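Local coordinates for fucoxanthin chlorophyll a/c-binding protein Lhcq11 (Chaetoceros gracilis, PDB 6L4U) that probably harvests light as a membrane antenna protein of a diatom, holding chlorophylls a and c together with fucoxanthin and diadinoxanthin, at residues His97-His102 / Arg213-Gly218; Ala108-Trp113 / Ala226-Ala231. One frame throughout, in Å; residues are numbered along the deposited sequence.

Contact 1: residues His97-His102 / Arg213-Gly218; sequences HSEVKH and REIKNG. With CLA (chlorophyll a), chain B.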
loop_
_atom_site.group_PDB
_atom_site.type_symbol
_atom_site.label_atom_id
_atom_site.label_comp_id
_atom_site.label_asym_id
_atom_site.label_seq_id
_atom_site.Cartn_x
_atom_site.Cartn_y
_atom_site.Cartn_z
ATOM N N HIS Y 97 37.998 -13.496 59.456
ATOM C CA HIS Y 97 38.227 -12.067 59.272
ATOM C C HIS Y 97 37.019 -11.249 59.690
ATOM O O HIS Y 97 37.173 -10.151 60.235
ATOM C CB HIS Y 97 38.581 -11.763 57.818
ATOM C CG HIS Y 97 39.116 -10.380 57.604
ATOM N ND1 HIS Y 97 40.455 -10.125 57.404
ATOM C CD2 HIS Y 97 38.496 -9.178 57.568
ATOM C CE1 HIS Y 97 40.636 -8.826 57.255
ATOM N NE2 HIS Y 97 39.463 -8.228 57.347
ATOM N N SER Y 98 35.815 -11.762 59.457
ATOM C CA SER Y 98 34.635 -11.004 59.829
ATOM C C SER Y 98 34.305 -11.119 61.309
ATOM O O SER Y 98 33.554 -10.283 61.814
ATOM C CB SER Y 98 33.431 -11.444 59.004
ATOM O OG SER Y 98 32.314 -10.646 59.335
ATOM N N GLU Y 99 34.831 -12.129 62.012
ATOM C CA GLU Y 99 34.639 -12.166 63.459
ATOM C C GLU Y 99 35.452 -11.076 64.142
ATOM O O GLU Y 99 34.937 -10.366 65.013
ATOM C CB GLU Y 99 35.001 -13.539 64.039
ATOM C CG GLU Y 99 34.849 -13.576 65.566
ATOM C CD GLU Y 99 34.665 -14.960 66.172
ATOM O OE1 GLU Y 99 34.778 -15.980 65.475
ATOM O OE2 GLU Y 99 34.388 -15.028 67.382
ATOM N N VAL Y 100 36.717 -10.914 63.747
ATOM C CA VAL Y 100 37.553 -9.909 64.394
ATOM C C VAL Y 100 37.165 -8.505 63.946
ATOM O O VAL Y 100 37.345 -7.544 64.697
ATOM C CB VAL Y 100 39.050 -10.199 64.158
ATOM C CG1 VAL Y 100 39.406 -11.571 64.692
ATOM C CG2 VAL Y 100 39.421 -10.099 62.691
ATOM N N LYS Y 101 36.598 -8.353 62.746
ATOM C CA LYS Y 101 36.135 -7.029 62.349
ATOM C C LYS Y 101 34.828 -6.678 63.044
ATOM O O LYS Y 101 34.577 -5.507 63.345
ATOM C CB LYS Y 101 35.976 -6.945 60.833
ATOM C CG LYS Y 101 35.898 -5.519 60.324
ATOM C CD LYS Y 101 35.546 -5.465 58.859
ATOM C CE LYS Y 101 36.687 -4.888 58.049
ATOM N NZ LYS Y 101 36.229 -4.436 56.711
ATOM N N HIS Y 102 33.986 -7.679 63.303
ATOM C CA HIS Y 102 32.813 -7.458 64.136
ATOM C C HIS Y 102 33.207 -7.183 65.578
ATOM O O HIS Y 102 32.546 -6.392 66.261
ATOM C CB HIS Y 102 31.888 -8.670 64.086
ATOM C CG HIS Y 102 30.904 -8.646 62.960
ATOM N ND1 HIS Y 102 31.186 -9.162 61.715
ATOM C CD2 HIS Y 102 29.630 -8.194 62.901
ATOM C CE1 HIS Y 102 30.131 -9.020 60.934
ATOM N NE2 HIS Y 102 29.176 -8.430 61.628
ATOM N N ARG Y 213 43.423 -13.348 72.508
ATOM C CA ARG Y 213 42.761 -12.498 73.487
ATOM C C ARG Y 213 41.966 -11.365 72.858
ATOM O O ARG Y 213 41.055 -10.843 73.505
ATOM C CB ARG Y 213 43.788 -11.916 74.457
ATOM C CG ARG Y 213 44.368 -12.937 75.412
ATOM C CD ARG Y 213 44.805 -12.272 76.696
ATOM N NE ARG Y 213 46.166 -11.754 76.621
ATOM C CZ ARG Y 213 47.147 -12.149 77.422
ATOM N NH1 ARG Y 213 46.904 -13.048 78.364
ATOM N NH2 ARG Y 213 48.362 -11.635 77.293
ATOM N N GLU Y 214 42.291 -10.967 71.629
ATOM C CA GLU Y 214 41.523 -9.947 70.927
ATOM C C GLU Y 214 40.149 -10.454 70.528
ATOM O O GLU Y 214 39.168 -9.703 70.579
ATOM C CB GLU Y 214 42.284 -9.482 69.684
ATOM C CG GLU Y 214 41.642 -8.318 68.954
ATOM C CD GLU Y 214 42.436 -7.885 67.745
ATOM O OE1 GLU Y 214 43.208 -6.910 67.858
ATOM O OE2 GLU Y 214 42.287 -8.516 66.680
ATOM N N ILE Y 215 40.069 -11.729 70.146
ATOM C CA ILE Y 215 38.803 -12.311 69.722
ATOM C C ILE Y 215 37.870 -12.479 70.912
ATOM O O ILE Y 215 36.685 -12.134 70.841
ATOM C CB ILE Y 215 39.060 -13.649 69.009
ATOM C CG1 ILE Y 215 40.028 -13.446 67.847
ATOM C CG2 ILE Y 215 37.763 -14.226 68.491
ATOM C CD1 ILE Y 215 40.302 -14.696 67.051
ATOM N N LYS Y 216 38.396 -12.989 72.028
ATOM C CA LYS Y 216 37.565 -13.252 73.199
ATOM C C LYS Y 216 37.100 -11.964 73.861
ATOM O O LYS Y 216 35.946 -11.863 74.291
ATOM C CB LYS Y 216 38.337 -14.109 74.195
ATOM C CG LYS Y 216 38.533 -15.534 73.762
ATOM C CD LYS Y 216 38.634 -16.422 74.971
ATOM C CE LYS Y 216 39.464 -17.642 74.679
ATOM N NZ LYS Y 216 39.864 -18.367 75.913
ATOM N N ASN Y 217 37.980 -10.965 73.949
ATOM C CA ASN Y 217 37.576 -9.664 74.468
ATOM C C ASN Y 217 36.694 -8.911 73.486
ATOM O O ASN Y 217 36.007 -7.962 73.885
ATOM C CB ASN Y 217 38.811 -8.830 74.814
ATOM C CG ASN Y 217 39.456 -9.262 76.107
ATOM O OD1 ASN Y 217 39.164 -8.717 77.172
ATOM N ND2 ASN Y 217 40.341 -10.245 76.023
ATOM N N GLY Y 218 36.705 -9.315 72.217
ATOM C CA GLY Y 218 35.808 -8.784 71.215
ATOM C C GLY Y 218 34.476 -9.498 71.191
ATOM O O GLY Y 218 33.448 -8.861 70.951
HETATM MG MG CLA B . 32.701 -16.947 66.482
HETATM C CHA CLA B . 34.124 -20.091 66.450
HETATM C CHB CLA B . 33.006 -16.852 63.102
HETATM C CHC CLA B . 30.849 -14.131 66.552
HETATM C CHD CLA B . 31.875 -17.511 70.062
HETATM N NA CLA B . 33.388 -18.247 65.020
HETATM C C1A CLA B . 33.994 -19.375 65.128
HETATM C C2A CLA B . 34.527 -19.981 63.846
HETATM C C3A CLA B . 34.212 -18.886 62.850
HETATM C C4A CLA B . 33.481 -17.931 63.725
HETATM C CMA CLA B . 35.520 -18.242 62.415
HETATM C CAA CLA B . 33.700 -21.235 63.468
HETATM C CBA CLA B . 33.128 -21.402 62.056
HETATM C CGA CLA B . 31.656 -21.061 62.038
HETATM O O1A CLA B . 30.823 -21.827 62.485
HETATM O O2A CLA B . 31.242 -19.783 61.489
HETATM N NB CLA B . 32.021 -15.688 65.029
HETATM C C1B CLA B . 32.273 -15.741 63.722
HETATM C C2B CLA B . 31.743 -14.593 62.938
HETATM C C3B CLA B . 31.094 -13.783 63.987
HETATM C C4B CLA B . 31.326 -14.566 65.231
HETATM C CMB CLA B . 31.818 -14.304 61.468
HETATM C CAB CLA B . 30.373 -12.497 63.824
HETATM C CBB CLA B . 29.096 -12.384 64.134
HETATM N NC CLA B . 31.608 -16.046 67.986
HETATM C C1C CLA B . 30.933 -14.897 67.806
HETATM C C2C CLA B . 30.222 -14.394 69.013
HETATM C C3C CLA B . 30.537 -15.400 70.034
HETATM C C4C CLA B . 31.390 -16.356 69.291
HETATM C CMC CLA B . 29.377 -13.168 69.196
HETATM C CAC CLA B . 30.096 -15.437 71.477
HETATM C CBC CLA B . 28.807 -16.223 71.513
HETATM N ND CLA B . 32.838 -18.376 67.929
HETATM C C1D CLA B . 32.623 -18.529 69.339
HETATM C C2D CLA B . 33.198 -19.740 69.964
HETATM C C3D CLA B . 33.816 -20.354 68.766
HETATM C C4D CLA B . 33.558 -19.529 67.683
HETATM C CMD CLA B . 33.257 -20.338 71.339
HETATM C CAD CLA B . 34.581 -21.518 68.278
HETATM O OBD CLA B . 35.008 -22.485 69.004
HETATM C CBD CLA B . 34.829 -21.346 66.837
HETATM C CGD CLA B . 36.289 -21.041 66.738
HETATM O O1D CLA B . 36.680 -19.890 66.653
HETATM O O2D CLA B . 37.269 -22.108 66.778
HETATM C CED CLA B . 38.603 -21.806 67.172
HETATM C C1 CLA B . 30.230 -19.073 62.185
HETATM C C2 CLA B . 29.257 -18.353 61.282
HETATM C C3 CLA B . 28.660 -17.222 61.701
HETATM C C4 CLA B . 28.942 -16.667 63.067
HETATM C C5 CLA B . 27.677 -16.498 60.816
HETATM C C6 CLA B . 26.228 -16.789 61.199
HETATM C C7 CLA B . 25.628 -15.639 62.003
HETATM C C8 CLA B . 24.161 -15.860 62.311
HETATM C C9 CLA B . 23.302 -14.918 61.477
HETATM C C10 CLA B . 23.930 -15.664 63.803
HETATM C C11 CLA B . 22.460 -15.822 64.163
HETATM C C12 CLA B . 22.098 -14.908 65.323
HETATM C C13 CLA B . 22.732 -15.403 66.616
HETATM C C14 CLA B . 22.026 -16.650 67.134
HETATM C C15 CLA B . 22.698 -14.278 67.639
HETATM C C16 CLA B . 21.280 -13.919 68.067
HETATM C C17 CLA B . 21.287 -13.085 69.343
HETATM C C18 CLA B . 22.069 -11.793 69.150
HETATM C C19 CLA B . 23.099 -11.608 70.259
HETATM C C20 CLA B . 21.130 -10.595 69.064
#

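Contact 2: residues Ala108-Trp113 / Ala226-Ala231; sequences AAFVGW and AGLYCA. With A86 ((3S,3'S,5R,5'R,6S,6'R,8'R)-3,5'-dihydroxy-8-oxo-6',7'-didehydro-5,5',6,6',7,8-hexahydro-5,6-epoxy-beta,beta-caroten-3'- yl acetate), chain C.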
loop_
_atom_site.group_PDB
_atom_site.type_symbol
_atom_site.label_atom_id
_atom_site.label_comp_id
_atom_site.label_asym_id
_atom_site.label_seq_id
_atom_site.Cartn_x
_atom_site.Cartn_y
_atom_site.Cartn_z
ATOM N N ALA Y 108 35.053 -0.913 70.479
ATOM C CA ALA Y 108 35.059 0.544 70.521
ATOM C C ALA Y 108 33.654 1.109 70.683
ATOM O O ALA Y 108 33.473 2.130 71.354
ATOM C CB ALA Y 108 35.707 1.102 69.256
ATOM N N ALA Y 109 32.652 0.463 70.083
ATOM C CA ALA Y 109 31.289 0.973 70.151
ATOM C C ALA Y 109 30.632 0.717 71.501
ATOM O O ALA Y 109 29.631 1.366 71.814
ATOM C CB ALA Y 109 30.437 0.359 69.040
ATOM N N PHE Y 110 31.159 -0.215 72.299
ATOM C CA PHE Y 110 30.568 -0.469 73.609
ATOM C C PHE Y 110 30.876 0.656 74.588
ATOM O O PHE Y 110 29.976 1.160 75.266
ATOM C CB PHE Y 110 31.060 -1.801 74.180
ATOM C CG PHE Y 110 30.688 -2.004 75.624
ATOM C CD1 PHE Y 110 31.644 -1.907 76.628
ATOM C CD2 PHE Y 110 29.375 -2.270 75.978
ATOM C CE1 PHE Y 110 31.293 -2.072 77.956
ATOM C CE2 PHE Y 110 29.019 -2.443 77.301
ATOM C CZ PHE Y 110 29.980 -2.346 78.291
ATOM N N VAL Y 111 32.149 1.051 74.683
ATOM C CA VAL Y 111 32.543 2.034 75.686
ATOM C C VAL Y 111 32.092 3.433 75.290
ATOM O O VAL Y 111 31.953 4.308 76.150
ATOM C CB VAL Y 111 34.061 1.974 75.935
ATOM C CG1 VAL Y 111 34.444 0.609 76.468
ATOM C CG2 VAL Y 111 34.827 2.274 74.665
ATOM N N GLY Y 112 31.835 3.663 74.000
ATOM C CA GLY Y 112 31.251 4.922 73.572
ATOM C C GLY Y 112 29.830 5.125 74.046
ATOM O O GLY Y 112 29.371 6.267 74.125
ATOM N N TRP Y 113 29.125 4.038 74.361
ATOM C CA TRP Y 113 27.832 4.150 75.023
ATOM C C TRP Y 113 27.997 4.612 76.465
ATOM O O TRP Y 113 27.111 5.269 77.023
ATOM C CB TRP Y 113 27.110 2.810 74.970
ATOM C CG TRP Y 113 26.116 2.696 73.872
ATOM C CD1 TRP Y 113 26.367 2.410 72.563
ATOM C CD2 TRP Y 113 24.703 2.859 73.985
ATOM N NE1 TRP Y 113 25.191 2.388 71.851
ATOM C CE2 TRP Y 113 24.155 2.658 72.704
ATOM C CE3 TRP Y 113 23.845 3.156 75.048
ATOM C CZ2 TRP Y 113 22.789 2.749 72.457
ATOM C CZ3 TRP Y 113 22.492 3.241 74.803
ATOM C CH2 TRP Y 113 21.977 3.038 73.519
ATOM N N ALA Y 226 25.004 -5.868 71.511
ATOM C CA ALA Y 226 23.656 -6.357 71.230
ATOM C C ALA Y 226 22.802 -6.407 72.490
ATOM O O ALA Y 226 21.570 -6.446 72.399
ATOM C CB ALA Y 226 23.711 -7.735 70.574
ATOM N N GLY Y 227 23.431 -6.426 73.665
ATOM C CA GLY Y 227 22.703 -6.090 74.875
ATOM C C GLY Y 227 22.258 -4.641 74.874
ATOM O O GLY Y 227 21.075 -4.345 75.032
ATOM N N LEU Y 228 23.188 -3.720 74.615
ATOM C CA LEU Y 228 22.893 -2.290 74.699
ATOM C C LEU Y 228 21.977 -1.781 73.589
ATOM O O LEU Y 228 21.570 -0.615 73.642
ATOM C CB LEU Y 228 24.197 -1.493 74.707
ATOM C CG LEU Y 228 24.912 -1.495 76.061
ATOM C CD1 LEU Y 228 26.127 -0.594 76.036
ATOM C CD2 LEU Y 228 23.966 -1.083 77.182
ATOM N N TYR Y 229 21.645 -2.602 72.596
ATOM C CA TYR Y 229 20.564 -2.296 71.672
ATOM C C TYR Y 229 19.250 -2.948 72.074
ATOM O O TYR Y 229 18.183 -2.393 71.797
ATOM C CB TYR Y 229 20.932 -2.735 70.249
ATOM C CG TYR Y 229 19.881 -2.399 69.213
ATOM C CD1 TYR Y 229 19.704 -1.093 68.773
ATOM C CD2 TYR Y 229 19.058 -3.388 68.685
ATOM C CE1 TYR Y 229 18.737 -0.781 67.830
ATOM C CE2 TYR Y 229 18.091 -3.089 67.747
ATOM C CZ TYR Y 229 17.936 -1.784 67.321
ATOM O OH TYR Y 229 16.972 -1.488 66.385
ATOM N N CYS Y 230 19.301 -4.105 72.729
ATOM C CA CYS Y 230 18.097 -4.844 73.082
ATOM C C CYS Y 230 17.742 -4.717 74.559
ATOM O O CYS Y 230 16.582 -4.468 74.897
ATOM C CB CYS Y 230 18.267 -6.319 72.696
ATOM S SG CYS Y 230 16.945 -7.410 73.251
ATOM N N ALA Y 231 18.721 -4.865 75.457
ATOM C CA ALA Y 231 18.428 -4.785 76.887
ATOM C C ALA Y 231 18.177 -3.350 77.330
ATOM O O ALA Y 231 17.618 -3.117 78.408
ATOM C CB ALA Y 231 19.566 -5.406 77.694
HETATM C C A86 C . 35.554 -7.153 74.903
HETATM O O A86 C . 44.071 -3.776 74.214
HETATM C C1 A86 C . 35.073 -6.004 75.852
HETATM C C10 A86 C . 42.103 -1.694 73.620
HETATM C C11 A86 C . 43.445 -1.845 73.066
HETATM C C12 A86 C . 43.886 -0.945 71.939
HETATM C C13 A86 C . 44.419 -2.850 73.575
HETATM C C14 A86 C . 46.035 -2.601 73.221
HETATM C C15 A86 C . 46.873 -3.907 73.442
HETATM C C16 A86 C . 47.848 -3.912 74.612
HETATM C C17 A86 C . 49.272 -3.482 74.258
HETATM C C18 A86 C . 49.833 -4.305 73.191
HETATM C C19 A86 C . 48.968 -4.157 71.889
HETATM C C2 A86 C . 35.733 -4.751 75.869
HETATM C C20 A86 C . 47.418 -4.511 72.188
HETATM C C21 A86 C . 46.710 -4.027 70.864
HETATM C C22 A86 C . 47.334 -2.968 75.745
HETATM C C23 A86 C . 47.895 -5.310 75.209
HETATM C C24 A86 C . 33.888 -6.197 76.788
HETATM C C25 A86 C . 32.685 -5.477 76.522
HETATM C C26 A86 C . 31.265 -5.480 77.370
HETATM C C27 A86 C . 30.585 -6.508 78.090
HETATM C C28 A86 C . 31.095 -7.891 78.229
HETATM C C29 A86 C . 29.187 -6.107 78.793
HETATM C C3 A86 C . 36.884 -4.411 75.017
HETATM C C30 A86 C . 28.333 -7.057 79.525
HETATM C C31 A86 C . 27.445 -7.935 80.251
HETATM C C32 A86 C . 25.941 -7.568 80.419
HETATM C C33 A86 C . 24.946 -8.745 80.473
HETATM C C34 A86 C . 25.414 -9.986 81.258
HETATM C C35 A86 C . 26.861 -10.411 80.902
HETATM C C36 A86 C . 27.920 -9.285 80.850
HETATM C C37 A86 C . 28.484 -9.057 82.276
HETATM C C4 A86 C . 37.321 -3.073 74.980
HETATM C C40 A86 C . 25.726 -6.649 81.655
HETATM C C41 A86 C . 25.553 -6.732 79.170
HETATM C C5 A86 C . 38.584 -2.506 74.045
HETATM C C6 A86 C . 38.697 -1.103 73.971
HETATM C C7 A86 C . 37.648 -0.212 74.766
HETATM C C8 A86 C . 39.815 -0.315 73.106
HETATM C C9 A86 C . 41.254 -0.577 72.957
HETATM O O1 A86 C . 46.303 -5.166 72.915
HETATM O O2 A86 C . 51.153 -3.890 72.918
HETATM O O3 A86 C . 28.975 -9.756 80.049
HETATM O O4 A86 C . 25.283 -9.773 82.650
#

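Contact 1: residues His97-His102 / Arg213-Gly218
Glu99 does two jobs at once: its carboxylate binds the magnesium of a chlorophyll a, while its second oxygen OE2 rests 3.6 Å from the Ile215 methyl CG2 on the facing helix. Glu99 OE1 lies 2.5 Å from the chlorophyll MG, with OE2 slightly farther. With CG anti to the backbone N (chi1 178°) and the chain extended, Glu99 lies along the macrocycle and brings its carboxylate over the magnesium. OE2 also forms a salt bridge to Arg219, one turn beyond Ile215. Such a glutamate-arginine pair between crossed helices is a hallmark of the chlorophyll a/b-binding fold. Beside it, Val100 CG1 meets Ile215 CG1 at 3.7 Å, and the two branched chains cross obliquely. The axes of segments 97-102 and 213-218 approach to 9.3 Å, at 58°. With an alanine for Glu99, the magnesium would probably lose its protein ligand and Arg219 its carboxylate mate. On the same helix, the ND1 of His102 donates to Ser98 O (2.6 Å), in the plane of the imidazole. This fixes the ring while NE2 binds the magnesium of a second chlorophyll a. Pigment binding and helix pairing thus share one carboxylate, an axial magnesium ligand whose charge Arg219 probably balances.

Contact 2: residues Ala108-Trp113 / Ala226-Ala231
The crossed pair of long helices in the chlorophyll a/b-binding fold is joined here near the C-terminal ends of both members, 89-115 and 208-230. Leu228 of the second helix points at the first and reaches between Phe110 and Trp113, which are three residues apart and so lie on neighbouring turns. Its CD1 methyl is the atom that enters. Leu228 CD1 lies 3.7 Å from Phe110 CD2 and as close to Trp113 CB. The leucine crosses the phenylalanine side chain at about a right angle. It runs alongside the tryptophan in the opposite sense. The contact is apolar and modest, burying 181 Å² in all. The backbones stay well apart, with the CA atoms of Phe110 and Leu228 8.0 Å from each other, so long side chains must bridge the gap.

Phe110 is held from two sides. Its CG lies anti to the backbone N (chi1 170°), which carries the ring out between fucoxanthin and leucine. The polyene passes over one face edge-on, its own plane steeply turned from the ring, with the carotenoid C26 above the ring centre and 3.5 Å from Phe110 CE1. The leucine methyl approaches obliquely from beyond the other side of the ring plane. Trp114 adds an edge-to-face contact to this ring. Val111 turns away from helix 208-230 and touches the same carotenoid, its CG1 3.7 Å from the carotenoid methyl C7. Trp113 also meets a second carotenoid: NE1 makes a weak hydrogen bond to diadinoxanthin. The six-membered end of the indole reaches the backbone of helix 208-230. There the carbonyl oxygen of Leu228 sits over the ring face, offset toward the rim, 3.7 Å from Trp113 CH2.

From the N terminus, helix 89-115 first supplies 97-102 and then 108-113. The chain passes through the short helix 140-144 and the long helix 148-171, with 118-138 and 195-205 not modelled. It returns as helix 208-230, which supplies 213-218 and then 226-231. Contact 1 closes a loop of 110 residues and contact 2 one of 112. Their segments alternate along the chain, so the loops cross. Both tie the same two helices together, in the same order along each. Their centres are about 16 Å apart and they do not touch. Contact 1 is buried near the middle of the chain; contact 2 lies near the surface, toward the C-terminal ends of both helices.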